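Local coordinates for MdbA (Actinomyces oris, PDB 4Z7X), which probably acts as a thiol-disulfide oxidoreductase that forms disulfide bonds in exported proteins, in a pathway linked to sortase-mediated pilus assembly, at residues Gln28-Trp41 and Tyr177-Arg191. Numbering follows the deposited sequence.
Sequences QGGIPKQVLSDASW and YGKWVKLGDEAFKAR. With 3CX ((2S)-3-(cyclohexylamino)-2-hydroxypropane-1-sulfonic acid), chain C.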
# COMPACT_ATOMS: atom_id res chain seq x y z
N GLN A 28 7.04 14.25 9.69
CA GLN A 28 8.47 14.30 9.65
C GLN A 28 8.98 14.51 8.24
O GLN A 28 8.39 14.03 7.26
CB GLN A 28 9.09 12.97 10.11
CG GLN A 28 9.07 12.75 11.58
CD GLN A 28 9.83 11.52 11.88
OE1 GLN A 28 11.04 11.46 11.65
NE2 GLN A 28 9.12 10.51 12.33
N GLY A 29 10.12 15.17 8.15
CA GLY A 29 10.83 15.27 6.87
C GLY A 29 11.17 13.87 6.38
O GLY A 29 11.48 13.00 7.16
N GLY A 30 11.09 13.65 5.08
CA GLY A 30 11.39 12.34 4.53
C GLY A 30 10.32 11.29 4.61
O GLY A 30 10.55 10.14 4.24
N ILE A 31 9.16 11.67 5.11
CA ILE A 31 8.04 10.78 5.20
C ILE A 31 6.85 11.50 4.59
O ILE A 31 6.62 12.68 4.87
CB ILE A 31 7.77 10.38 6.69
CG1 ILE A 31 9.04 9.72 7.29
CG2 ILE A 31 6.54 9.47 6.80
CD1 ILE A 31 8.92 9.28 8.73
N PRO A 32 6.04 10.79 3.75
CA PRO A 32 4.91 11.51 3.15
C PRO A 32 4.00 12.17 4.19
O PRO A 32 3.79 11.63 5.28
CB PRO A 32 4.20 10.46 2.32
CG PRO A 32 5.25 9.41 2.08
CD PRO A 32 6.08 9.40 3.33
N LYS A 33 3.45 13.33 3.83
CA LYS A 33 2.66 14.13 4.77
C LYS A 33 1.46 13.41 5.36
O LYS A 33 1.09 13.68 6.49
CB LYS A 33 2.18 15.40 4.06
CG LYS A 33 3.28 16.37 3.67
CD LYS A 33 2.75 17.44 2.70
CE LYS A 33 2.60 16.89 1.26
NZ LYS A 33 2.02 17.85 0.26
N GLN A 34 0.81 12.56 4.59
CA GLN A 34 -0.39 11.88 5.07
C GLN A 34 -0.09 10.50 5.68
O GLN A 34 -0.99 9.80 6.08
CB GLN A 34 -1.47 11.82 3.97
CG GLN A 34 -1.95 13.19 3.48
CD GLN A 34 -3.32 13.16 2.82
OE1 GLN A 34 -4.33 12.90 3.48
NE2 GLN A 34 -3.36 13.47 1.49
N VAL A 35 1.18 10.11 5.75
CA VAL A 35 1.57 8.84 6.35
C VAL A 35 1.55 8.92 7.87
O VAL A 35 1.94 9.90 8.49
CB VAL A 35 2.93 8.34 5.77
CG1 VAL A 35 3.64 7.37 6.70
CG2 VAL A 35 2.66 7.67 4.39
N LEU A 36 1.14 7.83 8.47
CA LEU A 36 1.01 7.71 9.91
C LEU A 36 2.33 7.33 10.57
O LEU A 36 3.32 7.02 9.90
CB LEU A 36 -0.07 6.70 10.23
CG LEU A 36 -1.47 7.03 9.75
CD1 LEU A 36 -2.40 5.91 10.09
CD2 LEU A 36 -1.99 8.30 10.37
N SER A 37 2.34 7.31 11.90
CA SER A 37 3.55 7.13 12.67
C SER A 37 4.14 5.73 12.53
O SER A 37 5.29 5.49 12.89
CB SER A 37 3.29 7.43 14.15
OG SER A 37 2.32 6.57 14.69
N ASP A 38 3.33 4.80 11.99
CA ASP A 38 3.80 3.42 11.71
C ASP A 38 4.10 3.16 10.25
O ASP A 38 4.23 2.02 9.84
CB ASP A 38 2.84 2.38 12.26
CG ASP A 38 1.54 2.33 11.51
OD1 ASP A 38 1.31 3.28 10.69
OD2 ASP A 38 0.73 1.39 11.76
N ALA A 39 4.24 4.24 9.47
CA ALA A 39 4.52 4.20 8.04
C ALA A 39 3.32 3.89 7.13
O ALA A 39 3.47 3.90 5.92
CB ALA A 39 5.70 3.29 7.70
N SER A 40 2.14 3.65 7.72
CA SER A 40 0.99 3.26 6.92
C SER A 40 0.29 4.51 6.36
O SER A 40 0.48 5.65 6.83
CB SER A 40 -0.03 2.43 7.73
OG SER A 40 -0.60 3.14 8.84
N TRP A 41 -0.58 4.27 5.37
CA TRP A 41 -1.51 5.28 4.93
C TRP A 41 -2.86 4.65 4.73
O TRP A 41 -2.96 3.44 4.54
CB TRP A 41 -1.04 6.03 3.70
CG TRP A 41 -1.08 5.35 2.41
CD1 TRP A 41 -2.02 5.55 1.45
CD2 TRP A 41 -0.09 4.46 1.83
NE1 TRP A 41 -1.69 4.84 0.33
CE2 TRP A 41 -0.53 4.16 0.54
CE3 TRP A 41 1.07 3.84 2.31
CZ2 TRP A 41 0.19 3.32 -0.31
CZ3 TRP A 41 1.78 3.00 1.47
CH2 TRP A 41 1.35 2.75 0.18
N TYR A 177 12.63 9.70 0.37
CA TYR A 177 11.80 9.04 1.35
C TYR A 177 12.44 7.85 2.03
O TYR A 177 11.76 6.96 2.56
CB TYR A 177 10.40 8.68 0.75
CG TYR A 177 9.63 9.89 0.25
CD1 TYR A 177 8.89 10.70 1.10
CD2 TYR A 177 9.66 10.25 -1.09
CE1 TYR A 177 8.20 11.80 0.65
CE2 TYR A 177 8.95 11.35 -1.56
CZ TYR A 177 8.22 12.14 -0.69
OH TYR A 177 7.53 13.26 -1.15
N GLY A 178 13.77 7.87 2.12
CA GLY A 178 14.46 6.80 2.83
C GLY A 178 14.03 6.62 4.25
O GLY A 178 14.05 5.52 4.74
N LYS A 179 13.66 7.72 4.91
CA LYS A 179 13.16 7.61 6.29
C LYS A 179 11.85 6.84 6.37
O LYS A 179 11.58 6.11 7.34
CB LYS A 179 12.94 8.98 6.95
CG LYS A 179 14.24 9.66 7.34
CD LYS A 179 13.98 11.07 7.89
CE LYS A 179 13.05 11.13 9.09
NZ LYS A 179 12.87 12.56 9.52
N TRP A 180 11.05 6.97 5.34
CA TRP A 180 9.78 6.24 5.30
C TRP A 180 10.03 4.75 5.15
O TRP A 180 9.39 3.93 5.80
CB TRP A 180 8.94 6.73 4.11
CG TRP A 180 7.57 6.14 4.01
CD1 TRP A 180 6.80 5.69 5.01
CD2 TRP A 180 6.84 5.95 2.81
NE1 TRP A 180 5.58 5.24 4.52
CE2 TRP A 180 5.59 5.41 3.16
CE3 TRP A 180 7.09 6.23 1.47
CZ2 TRP A 180 4.62 5.09 2.22
CZ3 TRP A 180 6.13 5.90 0.53
CH2 TRP A 180 4.91 5.37 0.91
N VAL A 181 10.94 4.39 4.26
CA VAL A 181 11.33 2.98 4.07
C VAL A 181 11.83 2.40 5.40
O VAL A 181 11.38 1.33 5.84
CB VAL A 181 12.40 2.87 2.98
CG1 VAL A 181 12.90 1.45 2.82
CG2 VAL A 181 11.90 3.43 1.65
N LYS A 182 12.71 3.14 6.08
CA LYS A 182 13.23 2.68 7.35
C LYS A 182 12.08 2.50 8.39
O LYS A 182 12.06 1.52 9.15
CB LYS A 182 14.33 3.65 7.85
CG LYS A 182 15.62 3.51 7.05
CD LYS A 182 16.83 4.35 7.52
CE LYS A 182 17.05 5.65 6.75
NZ LYS A 182 17.93 5.55 5.53
N LEU A 183 11.14 3.41 8.42
CA LEU A 183 10.05 3.35 9.40
C LEU A 183 9.16 2.14 9.13
O LEU A 183 8.69 1.49 10.07
CB LEU A 183 9.23 4.64 9.36
CG LEU A 183 8.11 4.76 10.38
CD1 LEU A 183 8.63 4.77 11.81
CD2 LEU A 183 7.35 6.07 10.13
N GLY A 184 8.90 1.86 7.86
CA GLY A 184 8.02 0.71 7.57
C GLY A 184 8.66 -0.58 8.05
O GLY A 184 8.01 -1.47 8.56
N ASP A 185 9.96 -0.70 7.83
CA ASP A 185 10.69 -1.87 8.32
C ASP A 185 10.68 -1.89 9.86
O ASP A 185 10.50 -2.94 10.45
CB ASP A 185 12.12 -1.82 7.85
CG ASP A 185 12.29 -2.27 6.47
OD1 ASP A 185 11.47 -3.11 5.99
OD2 ASP A 185 13.29 -1.81 5.85
N GLU A 186 10.85 -0.74 10.49
CA GLU A 186 10.83 -0.66 11.95
C GLU A 186 9.50 -1.12 12.52
O GLU A 186 9.44 -1.84 13.52
CB GLU A 186 11.15 0.78 12.41
CG GLU A 186 11.23 0.93 13.92
CD GLU A 186 11.44 2.35 14.40
OE1 GLU A 186 11.49 3.30 13.59
OE2 GLU A 186 11.51 2.50 15.65
N ALA A 187 8.42 -0.69 11.89
CA ALA A 187 7.08 -1.03 12.33
C ALA A 187 6.78 -2.52 12.14
O ALA A 187 6.15 -3.18 12.98
CB ALA A 187 6.06 -0.15 11.64
N PHE A 188 7.22 -3.07 11.01
CA PHE A 188 7.00 -4.46 10.70
C PHE A 188 7.74 -5.31 11.74
O PHE A 188 7.16 -6.24 12.32
CB PHE A 188 7.52 -4.77 9.29
CG PHE A 188 7.26 -6.16 8.83
CD1 PHE A 188 6.08 -6.46 8.16
CD2 PHE A 188 8.17 -7.17 9.07
CE1 PHE A 188 5.80 -7.74 7.74
CE2 PHE A 188 7.93 -8.47 8.63
CZ PHE A 188 6.74 -8.75 7.97
N LYS A 189 8.99 -4.93 12.06
CA LYS A 189 9.79 -5.65 13.06
C LYS A 189 9.21 -5.56 14.45
O LYS A 189 9.24 -6.55 15.19
CB LYS A 189 11.25 -5.16 13.12
CG LYS A 189 12.13 -6.00 14.06
CD LYS A 189 13.17 -5.16 14.80
CE LYS A 189 13.18 -5.47 16.29
NZ LYS A 189 14.19 -4.67 17.06
N ALA A 190 8.71 -4.38 14.81
CA ALA A 190 8.20 -4.12 16.15
C ALA A 190 7.05 -5.06 16.46
O ALA A 190 6.93 -5.56 17.57
CB ALA A 190 7.73 -2.68 16.28
N ARG A 191 6.23 -5.31 15.45
CA ARG A 191 5.03 -6.12 15.58
C ARG A 191 5.27 -7.60 15.36
O ARG A 191 4.31 -8.43 15.42
CB ARG A 191 4.00 -5.58 14.63
CG ARG A 191 3.63 -4.17 15.05
CD ARG A 191 2.81 -3.54 14.01
NE ARG A 191 2.15 -2.36 14.56
CZ ARG A 191 1.86 -1.28 13.85
NH1 ARG A 191 1.23 -0.25 14.41
NH2 ARG A 191 2.28 -1.20 12.61
OAA 3CX C . -12.77 11.13 4.05
OAB 3CX C . -11.92 8.86 4.83
OAC 3CX C . -8.99 8.34 3.75
OAD 3CX C . -11.01 10.77 5.81
CAE 3CX C . -3.62 9.13 0.01
CAF 3CX C . -3.20 9.62 1.37
CAG 3CX C . -4.98 9.59 -0.49
CAH 3CX C . -4.36 9.50 2.36
CAI 3CX C . -6.14 9.51 0.47
CAJ 3CX C . -7.92 10.19 2.78
CAK 3CX C . -10.30 10.40 3.47
NAL 3CX C . -6.67 9.43 2.97
CAM 3CX C . -8.95 9.75 3.80
CAN 3CX C . -5.73 9.09 1.86
SAO 3CX C . -11.53 10.22 4.58
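Trp180 of helix 178-190 packs its indole against Pro32 and Ala39 of the loop 28-41. Trp180 CB lies 3.8 Å from Gly30 O. With CG anti to the backbone N (chi1 -176°), the indole lies with one face against Pro32: CG and CD2 meet Pro32 CD, CE3 and CZ3 meet Pro32 CG. CD1 meets the methyl of Ala39; Trp180 NE1 gives a nearly straight hydrogen bond (171°) to Ala39 O at 2.9 Å, the acceptor lying in the ring plane. CE2 meets Val35 CG2. At the far rim, Trp180 CZ2 touches Trp41 CZ3 at 3.6 Å, and CH2 nears the same atom. A leucine in place of Trp180 would probably leave the buried Ala39 O without this donor and open a gap beside Pro32.

Polar contacts hold the helix near both ends: Lys179 NZ donates to two carbonyl oxygens, Gly29 O and Gln28 OE1, while just past the other end a salt bridge joins Arg191 NH1 and NH2 to Asp38 OD2; Arg191 NE goes to Pro15 O. Asp38 OD1 accepts from Ser40 N, an Asx turn, and also from Ser40 OG. The N-terminal loop thus packs along a helix of the thioredoxin-like domain and leads into edge strand 41-43 of its central sheet.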